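Local coordinates for putative ABC-transporter ATP-binding protein (Alicyclobacillus acidocaldarius, PDB 1Z47), which probably binds and hydrolyses ATP as the ATPase subunit of a putative ABC-type sulfate transporter, at residues K77-T80 with D81-P84; A307-S311 with Y312-W316. All blocks are in the same frame, centred on the assembly; numbering follows the deposited sequence.

Contact 1. Residues K77-T80 with D81-P84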
ATOM      1  N   LYS B  77      -2.823 -26.580 -24.931  1.00 73.05           N
ATOM      2  CA  LYS B  77      -3.060 -26.140 -26.296  1.00 72.99           C
ATOM      3  C   LYS B  77      -2.123 -25.011 -26.735  1.00 72.12           C
ATOM      4  O   LYS B  77      -2.205 -23.890 -26.230  1.00 71.07           O
ATOM      5  CB  LYS B  77      -4.518 -25.694 -26.417  1.00 75.56           C
ATOM      6  CG  LYS B  77      -4.924 -25.106 -27.756  1.00 78.39           C
ATOM      7  CD  LYS B  77      -6.398 -24.678 -27.719  1.00 80.37           C
ATOM      8  CE  LYS B  77      -6.844 -24.041 -29.032  1.00 79.86           C
ATOM      9  NZ  LYS B  77      -8.284 -23.646 -29.003  1.00 77.93           N
ATOM     10  N   ARG B  78      -1.234 -25.317 -27.675  1.00 69.73           N
ATOM     11  CA  ARG B  78      -0.298 -24.330 -28.198  1.00 68.33           C
ATOM     12  C   ARG B  78      -1.092 -23.196 -28.845  1.00 68.88           C
ATOM     13  O   ARG B  78      -1.725 -23.387 -29.880  1.00 69.11           O
ATOM     14  CB  ARG B  78       0.625 -24.980 -29.228  1.00 66.59           C
ATOM     15  CG  ARG B  78       1.522 -23.993 -29.944  1.00 68.01           C
ATOM     16  CD  ARG B  78       2.457 -24.684 -30.929  1.00 68.82           C
ATOM     17  NE  ARG B  78       3.174 -23.705 -31.740  1.00 66.31           N
ATOM     18  CZ  ARG B  78       2.586 -22.874 -32.594  1.00 66.89           C
ATOM     19  NH1 ARG B  78       1.271 -22.909 -32.756  1.00 63.59           N
ATOM     20  NH2 ARG B  78       3.309 -21.990 -33.269  1.00 69.10           N
ATOM     21  N   VAL B  79      -1.052 -22.011 -28.241  1.00 66.43           N
ATOM     22  CA  VAL B  79      -1.810 -20.876 -28.760  1.00 64.76           C
ATOM     23  C   VAL B  79      -0.945 -19.691 -29.160  1.00 62.86           C
ATOM     24  O   VAL B  79      -1.458 -18.616 -29.460  1.00 61.04           O
ATOM     25  CB  VAL B  79      -2.850 -20.395 -27.710  1.00 68.09           C
ATOM     26  CG1 VAL B  79      -3.756 -21.549 -27.307  1.00 67.81           C
ATOM     27  CG2 VAL B  79      -2.136 -19.847 -26.474  1.00 67.31           C
ATOM     28  N   THR B  80       0.368 -19.894 -29.175  1.00 61.89           N
ATOM     29  CA  THR B  80       1.314 -18.841 -29.516  1.00 62.05           C
ATOM     30  C   THR B  80       0.888 -17.883 -30.614  1.00 65.20           C
ATOM     31  O   THR B  80       1.062 -16.674 -30.489  1.00 65.67           O
ATOM     32  CB  THR B  80       2.664 -19.415 -29.951  1.00 57.86           C
ATOM     33  OG1 THR B  80       3.164 -20.291 -28.938  1.00 57.79           O
ATOM     34  CG2 THR B  80       3.654 -18.284 -30.188  1.00 52.76           C
ATOM     35  N   ASP B  81       0.339 -18.423 -31.697  1.00 70.05           N
ATOM     36  CA  ASP B  81      -0.062 -17.592 -32.822  1.00 72.04           C
ATOM     37  C   ASP B  81      -1.559 -17.305 -32.933  1.00 72.98           C
ATOM     38  O   ASP B  81      -2.042 -16.868 -33.978  1.00 72.98           O
ATOM     39  CB  ASP B  81       0.463 -18.219 -34.117  1.00 75.39           C
ATOM     40  CG  ASP B  81       1.987 -18.295 -34.148  1.00 78.77           C
ATOM     41  OD1 ASP B  81       2.537 -19.002 -35.021  1.00 79.51           O
ATOM     42  OD2 ASP B  81       2.637 -17.642 -33.297  1.00 80.20           O
ATOM     43  N   LEU B  82      -2.295 -17.522 -31.851  1.00 72.45           N
ATOM     44  CA  LEU B  82      -3.725 -17.252 -31.884  1.00 73.59           C
ATOM     45  C   LEU B  82      -4.020 -15.888 -31.265  1.00 73.85           C
ATOM     46  O   LEU B  82      -3.366 -15.484 -30.301  1.00 72.73           O
ATOM     47  CB  LEU B  82      -4.484 -18.346 -31.128  1.00 73.31           C
ATOM     48  CG  LEU B  82      -4.304 -19.751 -31.705  1.00 74.16           C
ATOM     49  CD1 LEU B  82      -4.953 -20.780 -30.796  1.00 72.68           C
ATOM     50  CD2 LEU B  82      -4.899 -19.792 -33.106  1.00 74.45           C
ATOM     51  N   PRO B  83      -4.991 -15.145 -31.833  1.00 73.91           N
ATOM     52  CA  PRO B  83      -5.348 -13.825 -31.298  1.00 72.93           C
ATOM     53  C   PRO B  83      -6.087 -13.930 -29.956  1.00 70.69           C
ATOM     54  O   PRO B  83      -6.543 -15.004 -29.562  1.00 66.78           O
ATOM     55  CB  PRO B  83      -6.216 -13.227 -32.406  1.00 73.10           C
ATOM     56  CG  PRO B  83      -6.860 -14.433 -33.007  1.00 74.24           C
ATOM     57  CD  PRO B  83      -5.703 -15.397 -33.099  1.00 74.28           C
ATOM     58  N   PRO B  84      -6.209 -12.811 -29.234  1.00 71.08           N
ATOM     59  CA  PRO B  84      -6.895 -12.798 -27.938  1.00 70.54           C
ATOM     60  C   PRO B  84      -8.279 -13.436 -28.006  1.00 70.60           C
ATOM     61  O   PRO B  84      -8.648 -14.248 -27.154  1.00 68.39           O
ATOM     62  CB  PRO B  84      -6.967 -11.311 -27.609  1.00 70.62           C
ATOM     63  CG  PRO B  84      -5.737 -10.767 -28.262  1.00 72.41           C
ATOM     64  CD  PRO B  84      -5.760 -11.457 -29.600  1.00 72.39           C
TER
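L82 folds back over V79 and makes the close-packed side of this tight turn. Its CD1 methyl sits 3.8 Å from CB of V79 and as near to CG1 of the same valine. The two side chains cross at about a right angle. CG of L82 lies anti to its own carbonyl carbon (chi1 -61°), which turns the isobutyl group back across V79. V79 itself is buried. On strand 69-74 it packs against V72 and I74.

A backbone bond closes the turn. L82 N donates to V79 O at 2.8 Å, and the bond is nearly straight at the hydrogen (168°). The donor stands above the carbonyl plane. V79 to L82 form a type I beta turn. It follows the short strand 77-78, which pairs antiparallel with strand 69-74 in the antiparallel sheet of the ATP-binding domain. T80, at the second position, is buried and anchored by its hydroxyl: OG1 is hydrogen-bonded to the carboxylate of D71 and to V72 N. Its CG2 methyl points the other way and lies 3.3 Å from OD2 of D81.

The solvent side is looser. R78 and D81 are both exposed and form a salt bridge, NH2 to OD1, at 3.5 Å. OD1 comes to the edge of the guanidinium, near its plane, while the carboxylate plane stands 86° to it. R78 NE also has a long, weak ion pair with D71. K77 runs out fully extended, and its CE only grazes CD1 of L82 at 4.2 Å. An alanine in place of L82 would keep the backbone bond but would probably leave V79 without its apolar cover on this side, opening a gap beside its CB. At the end of the turn, L82 O accepts a hydrogen bond from R87 NE.

Contact 2. Residues A307-S311 with Y312-W316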
ATOM      1  N   ALA B 307       7.326   5.197  15.414  1.00 42.00           N
ATOM      2  CA  ALA B 307       6.005   5.476  14.852  1.00 42.35           C
ATOM      3  C   ALA B 307       5.098   4.295  15.188  1.00 38.52           C
ATOM      4  O   ALA B 307       5.408   3.150  14.889  1.00 37.88           O
ATOM      5  CB  ALA B 307       6.083   5.674  13.321  1.00 39.07           C
ATOM      6  N   PHE B 308       3.979   4.595  15.836  1.00 40.36           N
ATOM      7  CA  PHE B 308       3.031   3.567  16.215  1.00 37.04           C
ATOM      8  C   PHE B 308       2.267   3.116  14.976  1.00 34.70           C
ATOM      9  O   PHE B 308       1.577   3.918  14.350  1.00 32.31           O
ATOM     10  CB  PHE B 308       2.045   4.125  17.246  1.00 40.33           C
ATOM     11  CG  PHE B 308       1.027   3.126  17.691  1.00 45.50           C
ATOM     12  CD1 PHE B 308       1.413   1.996  18.401  1.00 46.17           C
ATOM     13  CD2 PHE B 308      -0.313   3.272  17.341  1.00 44.78           C
ATOM     14  CE1 PHE B 308       0.483   1.017  18.754  1.00 50.05           C
ATOM     15  CE2 PHE B 308      -1.251   2.295  17.691  1.00 46.75           C
ATOM     16  CZ  PHE B 308      -0.854   1.169  18.396  1.00 43.97           C
ATOM     17  N   LYS B 309       2.335   1.836  14.636  1.00 32.29           N
ATOM     18  CA  LYS B 309       1.618   1.402  13.438  1.00 36.67           C
ATOM     19  C   LYS B 309       0.484   0.416  13.701  1.00 39.22           C
ATOM     20  O   LYS B 309       0.003  -0.256  12.793  1.00 41.98           O
ATOM     21  CB  LYS B 309       2.622   0.852  12.417  1.00 43.59           C
ATOM     22  CG  LYS B 309       3.656   1.928  11.997  1.00 41.98           C
ATOM     23  CD  LYS B 309       4.422   1.529  10.765  1.00 48.83           C
ATOM     24  CE  LYS B 309       3.530   1.546   9.539  1.00 43.31           C
ATOM     25  NZ  LYS B 309       4.260   1.016   8.364  1.00 45.89           N
ATOM     26  N   GLY B 310       0.048   0.343  14.954  1.00 42.38           N
ATOM     27  CA  GLY B 310      -1.047  -0.544  15.313  1.00 42.67           C
ATOM     28  C   GLY B 310      -0.619  -1.861  15.910  1.00 45.07           C
ATOM     29  O   GLY B 310      -0.550  -2.004  17.127  1.00 50.77           O
ATOM     30  N   SER B 311      -0.338  -2.831  15.048  1.00 48.02           N
ATOM     31  CA  SER B 311       0.098  -4.154  15.475  1.00 49.00           C
ATOM     32  C   SER B 311       1.548  -4.145  15.941  1.00 48.36           C
ATOM     33  O   SER B 311       2.022  -5.120  16.520  1.00 48.63           O
ATOM     34  CB  SER B 311      -0.030  -5.147  14.319  1.00 52.84           C
ATOM     35  OG  SER B 311       0.756  -6.296  14.570  1.00 56.85           O
ATOM     36  N   TYR B 312       2.250  -3.049  15.667  1.00 46.90           N
ATOM     37  CA  TYR B 312       3.655  -2.939  16.053  1.00 44.88           C
ATOM     38  C   TYR B 312       4.096  -1.495  15.964  1.00 43.31           C
ATOM     39  O   TYR B 312       3.442  -0.673  15.318  1.00 44.75           O
ATOM     40  CB  TYR B 312       4.520  -3.802  15.119  1.00 39.88           C
ATOM     41  CG  TYR B 312       4.646  -3.239  13.718  1.00 40.76           C
ATOM     42  CD1 TYR B 312       5.632  -2.300  13.416  1.00 36.28           C
ATOM     43  CD2 TYR B 312       3.727  -3.580  12.711  1.00 42.52           C
ATOM     44  CE1 TYR B 312       5.711  -1.703  12.153  1.00 37.31           C
ATOM     45  CE2 TYR B 312       3.797  -2.978  11.432  1.00 44.30           C
ATOM     46  CZ  TYR B 312       4.795  -2.038  11.170  1.00 44.02           C
ATOM     47  OH  TYR B 312       4.874  -1.418   9.940  1.00 41.05           O
ATOM     48  N   SER B 313       5.201  -1.189  16.635  1.00 40.15           N
ATOM     49  CA  SER B 313       5.768   0.137  16.617  1.00 41.22           C
ATOM     50  C   SER B 313       7.046   0.086  15.762  1.00 41.98           C
ATOM     51  O   SER B 313       7.882  -0.815  15.914  1.00 42.28           O
ATOM     52  CB  SER B 313       6.109   0.581  18.043  1.00 42.77           C
ATOM     53  OG  SER B 313       6.627   1.909  18.077  1.00 46.96           O
ATOM     54  N   ALA B 314       7.184   1.042  14.856  1.00 40.91           N
ATOM     55  CA  ALA B 314       8.357   1.078  14.001  1.00 45.45           C
ATOM     56  C   ALA B 314       9.395   1.957  14.672  1.00 44.07           C
ATOM     57  O   ALA B 314       9.098   3.072  15.105  1.00 49.10           O
ATOM     58  CB  ALA B 314       8.003   1.638  12.618  1.00 43.14           C
ATOM     59  N   CYS B 315      10.613   1.446  14.764  1.00 43.20           N
ATOM     60  CA  CYS B 315      11.674   2.218  15.375  1.00 42.43           C
ATOM     61  C   CYS B 315      12.909   2.321  14.473  1.00 41.34           C
ATOM     62  O   CYS B 315      13.484   1.310  14.072  1.00 39.80           O
ATOM     63  CB  CYS B 315      12.050   1.586  16.717  1.00 42.72           C
ATOM     64  SG  CYS B 315      13.200   2.597  17.690  1.00 49.94           S
ATOM     65  N   TRP B 316      13.291   3.549  14.139  1.00 43.76           N
ATOM     66  CA  TRP B 316      14.480   3.779  13.328  1.00 42.83           C
ATOM     67  C   TRP B 316      15.646   4.170  14.247  1.00 42.31           C
ATOM     68  O   TRP B 316      15.511   5.059  15.094  1.00 44.21           O
ATOM     69  CB  TRP B 316      14.227   4.890  12.304  1.00 41.54           C
ATOM     70  CG  TRP B 316      13.317   4.433  11.180  1.00 44.70           C
ATOM     71  CD1 TRP B 316      13.687   3.792  10.025  1.00 42.29           C
ATOM     72  CD2 TRP B 316      11.886   4.500  11.161  1.00 41.24           C
ATOM     73  NE1 TRP B 316      12.569   3.450   9.291  1.00 44.41           N
ATOM     74  CE2 TRP B 316      11.451   3.872   9.967  1.00 46.32           C
ATOM     75  CE3 TRP B 316      10.925   5.019  12.042  1.00 44.87           C
ATOM     76  CZ2 TRP B 316      10.093   3.755   9.630  1.00 42.59           C
ATOM     77  CZ3 TRP B 316       9.571   4.902  11.708  1.00 43.16           C
ATOM     78  CH2 TRP B 316       9.174   4.271  10.509  1.00 43.65           C
TER
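K309 lies alongside Y312 across the hairpin turn, and the two side chains point the same way. CB of K309 sits over one face of the tyrosine ring, 4.1 Å from its centroid, in a CH-pi contact. The chain then bends at chi3 (70°) and lets NZ donate a hydrogen bond to Y312 OH at 3.0 Å. The same ammonium forms salt bridges with E207 and E211 of the second subunit, E211 being its strongest partner.

Backbone bonds zip the strands together. A307 and A314 form an antiparallel hydrogen-bonded pair, N to O at 2.8 Å in both directions. F308 and S313 form the next, non-hydrogen-bonded pair. K309 N then bonds Y312 O at 2.8 Å.

Apolar contact is slight. A307 CB meets the edge of the W316 indole at CZ3, 3.9 Å away. CD of K309 comes within 4.0 Å of A314 CB.

The hairpin joins strands 301-308 and 312-319 in the antiparallel sheet of the C-terminal part. Strand 324-330 flanks it, with H328 stacked on Y312. At the end of strand 301-308, F308 meets Y234, in helix 230-235 of the second subunit, edge-to-face.

How the contacts relate
Both contacts are tight local turns, but they hold different parts of the chain. Contact 1 is the turn that follows the short strand 77-78 of the ATP-binding domain. Contact 2 links two neighbouring strands inside the C-terminal sheet. Their centres are 50 Å apart, on opposite sides of the chain's centre. Contact 1 is only partly buried. Its charged pair faces outward, and no other chain of the assembly touches it. Contact 2 is mostly buried, with three backbone hydrogen bonds between its two segments. Its lysine charge meets acidic residues of the second subunit, so a turn of the fold also becomes part of the dimer interface.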